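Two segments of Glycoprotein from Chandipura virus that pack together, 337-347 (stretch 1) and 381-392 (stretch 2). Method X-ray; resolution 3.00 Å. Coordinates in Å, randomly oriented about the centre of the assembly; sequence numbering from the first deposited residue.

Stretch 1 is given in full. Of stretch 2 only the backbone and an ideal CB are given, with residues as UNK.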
# COMPACT_ATOMS: atom_id res chain seq x y z
N TRP A 337 -19.13 16.92 -6.01
CA TRP A 337 -19.09 15.49 -5.78
C TRP A 337 -20.16 14.78 -6.60
O TRP A 337 -21.33 15.15 -6.57
CB TRP A 337 -19.23 15.17 -4.30
CG TRP A 337 -18.02 15.54 -3.52
CD1 TRP A 337 -16.98 14.73 -3.16
CD2 TRP A 337 -17.69 16.85 -3.03
NE1 TRP A 337 -16.04 15.44 -2.47
CE2 TRP A 337 -16.45 16.75 -2.38
CE3 TRP A 337 -18.33 18.09 -3.09
CZ2 TRP A 337 -15.83 17.84 -1.78
CZ3 TRP A 337 -17.71 19.17 -2.49
CH2 TRP A 337 -16.48 19.04 -1.85
N ILE A 338 -19.74 13.77 -7.36
CA ILE A 338 -20.67 13.01 -8.18
C ILE A 338 -20.79 11.58 -7.67
O ILE A 338 -19.91 11.10 -6.95
CB ILE A 338 -20.25 13.00 -9.65
CG1 ILE A 338 -18.84 12.45 -9.80
CG2 ILE A 338 -20.35 14.41 -10.23
CD1 ILE A 338 -18.35 12.43 -11.23
N ASP A 339 -21.88 10.91 -8.04
CA ASP A 339 -22.19 9.59 -7.49
C ASP A 339 -21.37 8.45 -8.09
O ASP A 339 -21.26 7.38 -7.50
CB ASP A 339 -23.69 9.29 -7.61
CG ASP A 339 -24.55 10.24 -6.79
OD1 ASP A 339 -24.18 11.43 -6.69
OD2 ASP A 339 -25.58 9.80 -6.25
N GLY A 340 -20.78 8.70 -9.26
CA GLY A 340 -19.95 7.70 -9.92
C GLY A 340 -19.46 8.17 -11.27
O GLY A 340 -19.96 9.17 -11.79
N PRO A 341 -18.49 7.46 -11.86
CA PRO A 341 -17.92 7.83 -13.16
C PRO A 341 -18.96 7.83 -14.26
O PRO A 341 -18.82 8.54 -15.25
CB PRO A 341 -16.86 6.75 -13.41
CG PRO A 341 -17.25 5.62 -12.53
CD PRO A 341 -17.88 6.23 -11.32
N VAL A 342 -20.00 7.02 -14.08
CA VAL A 342 -21.14 7.02 -14.97
C VAL A 342 -22.41 7.27 -14.15
O VAL A 342 -22.59 6.68 -13.09
CB VAL A 342 -21.23 5.71 -15.78
CG1 VAL A 342 -20.81 4.52 -14.91
CG2 VAL A 342 -22.62 5.52 -16.37
N LEU A 343 -23.27 8.16 -14.64
CA LEU A 343 -24.42 8.63 -13.86
C LEU A 343 -25.74 8.44 -14.59
O LEU A 343 -25.78 8.40 -15.82
CB LEU A 343 -24.25 10.11 -13.52
CG LEU A 343 -22.98 10.51 -12.78
CD1 LEU A 343 -22.77 12.02 -12.88
CD2 LEU A 343 -23.04 10.07 -11.32
N LYS A 344 -26.84 8.36 -13.84
CA LYS A 344 -28.18 8.27 -14.42
C LYS A 344 -28.70 9.64 -14.86
O LYS A 344 -29.19 9.79 -15.98
CB LYS A 344 -29.17 7.64 -13.44
CG LYS A 344 -28.94 6.16 -13.17
CD LYS A 344 -30.25 5.46 -12.81
CE LYS A 344 -31.21 5.47 -14.00
NZ LYS A 344 -32.58 5.00 -13.64
N GLU A 345 -28.58 10.62 -13.98
CA GLU A 345 -28.98 12.00 -14.28
C GLU A 345 -27.76 12.92 -14.17
O GLU A 345 -26.84 12.64 -13.39
CB GLU A 345 -30.09 12.45 -13.32
CG GLU A 345 -31.37 11.63 -13.44
CD GLU A 345 -32.48 12.15 -12.54
OE1 GLU A 345 -33.62 11.67 -12.67
OE2 GLU A 345 -32.21 13.04 -11.71
N PRO A 346 -27.73 14.01 -14.96
CA PRO A 346 -26.55 14.88 -14.99
C PRO A 346 -26.47 15.77 -13.75
O PRO A 346 -26.41 17.00 -13.88
CB PRO A 346 -26.78 15.73 -16.23
CG PRO A 346 -28.26 15.86 -16.30
CD PRO A 346 -28.83 14.56 -15.77
N LYS A 347 -26.48 15.16 -12.57
CA LYS A 347 -26.50 15.91 -11.32
C LYS A 347 -25.23 15.68 -10.51
O LYS A 347 -24.46 14.77 -10.78
CB LYS A 347 -27.74 15.54 -10.49
CG LYS A 347 -29.06 15.67 -11.23
CD LYS A 347 -30.25 15.81 -10.29
CE LYS A 347 -30.47 14.57 -9.44
NZ LYS A 347 -31.67 14.71 -8.56
N UNK A 381 -26.83 6.50 -23.89
CA UNK A 381 -27.92 5.62 -23.48
C UNK A 381 -27.59 4.92 -22.16
O UNK A 381 -28.48 4.67 -21.34
CB UNK A 381 -28.21 4.59 -24.57
N UNK A 382 -26.31 4.63 -21.95
CA UNK A 382 -25.86 4.00 -20.73
C UNK A 382 -25.72 4.98 -19.58
O UNK A 382 -25.29 4.62 -18.48
CB UNK A 382 -24.52 3.29 -20.97
N UNK A 383 -26.09 6.23 -19.83
CA UNK A 383 -26.04 7.27 -18.81
C UNK A 383 -25.14 8.44 -19.18
O UNK A 383 -24.90 8.71 -20.36
CB UNK A 383 -25.57 6.67 -17.49
N UNK A 384 -24.66 9.14 -18.16
CA UNK A 384 -23.75 10.26 -18.36
C UNK A 384 -22.35 9.86 -17.94
O UNK A 384 -22.14 9.40 -16.81
CB UNK A 384 -24.21 11.49 -17.58
N UNK A 385 -21.39 10.02 -18.85
CA UNK A 385 -20.03 9.53 -18.62
C UNK A 385 -18.97 10.62 -18.51
O UNK A 385 -18.85 11.51 -19.38
CB UNK A 385 -19.64 8.58 -19.75
N UNK A 386 -18.21 10.55 -17.42
CA UNK A 386 -17.00 11.34 -17.23
C UNK A 386 -15.82 10.41 -17.48
O UNK A 386 -15.88 9.23 -17.14
CB UNK A 386 -16.94 11.96 -15.83
N UNK A 387 -14.74 10.94 -18.06
CA UNK A 387 -13.48 10.20 -18.16
C UNK A 387 -12.88 10.05 -16.77
O UNK A 387 -12.86 11.02 -16.01
CB UNK A 387 -12.50 10.90 -19.10
N UNK A 388 -12.39 8.86 -16.45
CA UNK A 388 -11.97 8.56 -15.08
C UNK A 388 -10.90 9.49 -14.52
O UNK A 388 -10.79 9.65 -13.30
CB UNK A 388 -11.45 7.12 -15.02
N UNK A 389 -10.12 10.11 -15.39
CA UNK A 389 -8.99 10.90 -14.94
C UNK A 389 -9.41 12.26 -14.39
O UNK A 389 -8.64 12.88 -13.66
CB UNK A 389 -8.00 11.09 -16.09
N UNK A 390 -10.61 12.70 -14.74
CA UNK A 390 -11.13 13.96 -14.24
C UNK A 390 -11.65 13.81 -12.82
O UNK A 390 -11.93 14.80 -12.14
CB UNK A 390 -12.24 14.48 -15.16
N UNK A 391 -11.77 12.56 -12.40
CA UNK A 391 -12.32 12.24 -11.09
C UNK A 391 -11.21 11.99 -10.07
O UNK A 391 -10.22 11.33 -10.37
CB UNK A 391 -13.23 11.02 -11.18
N UNK A 392 -11.39 12.53 -8.88
CA UNK A 392 -10.46 12.31 -7.79
C UNK A 392 -11.16 11.71 -6.58
O UNK A 392 -12.37 11.83 -6.42
CB UNK A 392 -9.77 13.62 -7.41

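Position 381 lies beyond the reach of stretch 1, which sets no rule; it is A381. At 382 the CB would point sideways, 5.5 Å from V342 CG2, so many residues could be accommodated. It is G382, whose backbone O sits 3.5 Å from V342 CG2.

Position 383 is decided by its backbone. With phi 121° and psi -156°, a CB would jam against the carbonyl O of the preceding residue, and it would also stand 2.4 Å from L343 O, a clash. Only glycine suits, and G383 lets the chain come close, its CA 3.2 Å from L343 O.

Position 384 pairs with L343 in an antiparallel, hydrogen-bonded bridge: its N donates to L343 O (2.7 Å), and its O accepts from L343 N (2.7 Å). The CB lies on the sheet face that carries the L343 side chain, 4.9 Å from P346 CA. A proline ring within reach invites a flat aromatic, though a long aliphatic chain could also cover it. The residue is Y384. With chi1 in m, its ring extends to P346, whose CB stands 4.0 Å from the ring centroid and 8° off the normal, a CH-pi contact over the face. At the ring's edge, K344 O is 3.1 Å from Y384 CE1.

Position 385 pairs with V342 without hydrogen bonds between them, and its CB shares the other face with the V342 side chain. A beta-branched residue or a long chain with an aliphatic stem would suit. K385 lays its stem there, CG 4.4 Å from V342 CG2.

At 386 the backbone N donates to P341 O (3.0 Å, 172°), which excludes proline. CB points toward stretch 1, where I338 and L343 offer apolar surface; a large aliphatic or aromatic side chain fits. F386 reaches both: CD2 is 3.7 Å from I338 CD1, and CE2 is 3.8 Å from L343 CD1, which lies at the ring edge.

Position 387 points away and is unconstrained from this side; it is P387. At 388 CB points sideways with nothing of stretch 1 within 5.5 Å, so only a long side chain could return to P341. W388 does so with chi1 in t, placing CE3 at its ring edge 3.6 Å from P341 CB.

Positions 389 and 390, out of reach, are H389 and L390. At 391 CB points toward stretch 1, 5.3 Å from I338 CD1, a gap for a medium-sized apolar side chain such as leucine, isoleucine or methionine. I391 fills it: its CD1 is 3.8 Å from P341 CB and 4.1 Å from I338 CD1. Position 392 is out of reach, with room for a CB; it is G392.

Stretch 2 381-392: AGGYKFPWHLIG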
# COMPACT_ATOMS: atom_id res chain seq x y z
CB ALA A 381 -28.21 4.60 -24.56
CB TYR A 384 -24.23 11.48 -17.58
CG TYR A 384 -25.57 11.99 -18.03
CD1 TYR A 384 -26.75 11.53 -17.45
CD2 TYR A 384 -25.67 12.93 -19.05
CE1 TYR A 384 -27.98 11.99 -17.87
CE2 TYR A 384 -26.90 13.40 -19.48
CZ TYR A 384 -28.06 12.93 -18.88
OH TYR A 384 -29.28 13.40 -19.31
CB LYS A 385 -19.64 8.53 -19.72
CG LYS A 385 -20.58 7.34 -19.86
CD LYS A 385 -20.08 6.34 -20.89
CE LYS A 385 -20.99 5.12 -21.00
NZ LYS A 385 -22.33 5.47 -21.54
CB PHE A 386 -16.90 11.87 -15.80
CG PHE A 386 -17.82 13.02 -15.50
CD1 PHE A 386 -17.47 14.31 -15.86
CD2 PHE A 386 -19.02 12.81 -14.83
CE1 PHE A 386 -18.31 15.38 -15.58
CE2 PHE A 386 -19.86 13.87 -14.54
CZ PHE A 386 -19.50 15.16 -14.92
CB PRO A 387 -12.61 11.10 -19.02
CG PRO A 387 -13.16 12.46 -18.77
CD PRO A 387 -14.63 12.29 -18.65
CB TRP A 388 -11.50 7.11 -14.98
CG TRP A 388 -11.16 6.71 -13.59
CD1 TRP A 388 -9.93 6.33 -13.11
CD2 TRP A 388 -12.05 6.66 -12.47
NE1 TRP A 388 -10.01 6.05 -11.77
CE2 TRP A 388 -11.30 6.24 -11.35
CE3 TRP A 388 -13.42 6.93 -12.31
CZ2 TRP A 388 -11.87 6.09 -10.09
CZ3 TRP A 388 -13.98 6.77 -11.06
CH2 TRP A 388 -13.21 6.36 -9.97
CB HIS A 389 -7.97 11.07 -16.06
CG HIS A 389 -8.39 12.03 -17.13
ND1 HIS A 389 -7.99 13.35 -17.14
CD2 HIS A 389 -9.16 11.86 -18.23
CE1 HIS A 389 -8.50 13.95 -18.20
NE2 HIS A 389 -9.22 13.07 -18.87
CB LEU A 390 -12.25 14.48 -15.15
CG LEU A 390 -11.80 15.02 -16.50
CD1 LEU A 390 -12.96 15.72 -17.17
CD2 LEU A 390 -10.62 15.97 -16.34
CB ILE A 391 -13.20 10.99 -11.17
CG1 ILE A 391 -14.25 11.18 -12.26
CG2 ILE A 391 -13.83 10.68 -9.82
CD1 ILE A 391 -15.19 10.02 -12.39
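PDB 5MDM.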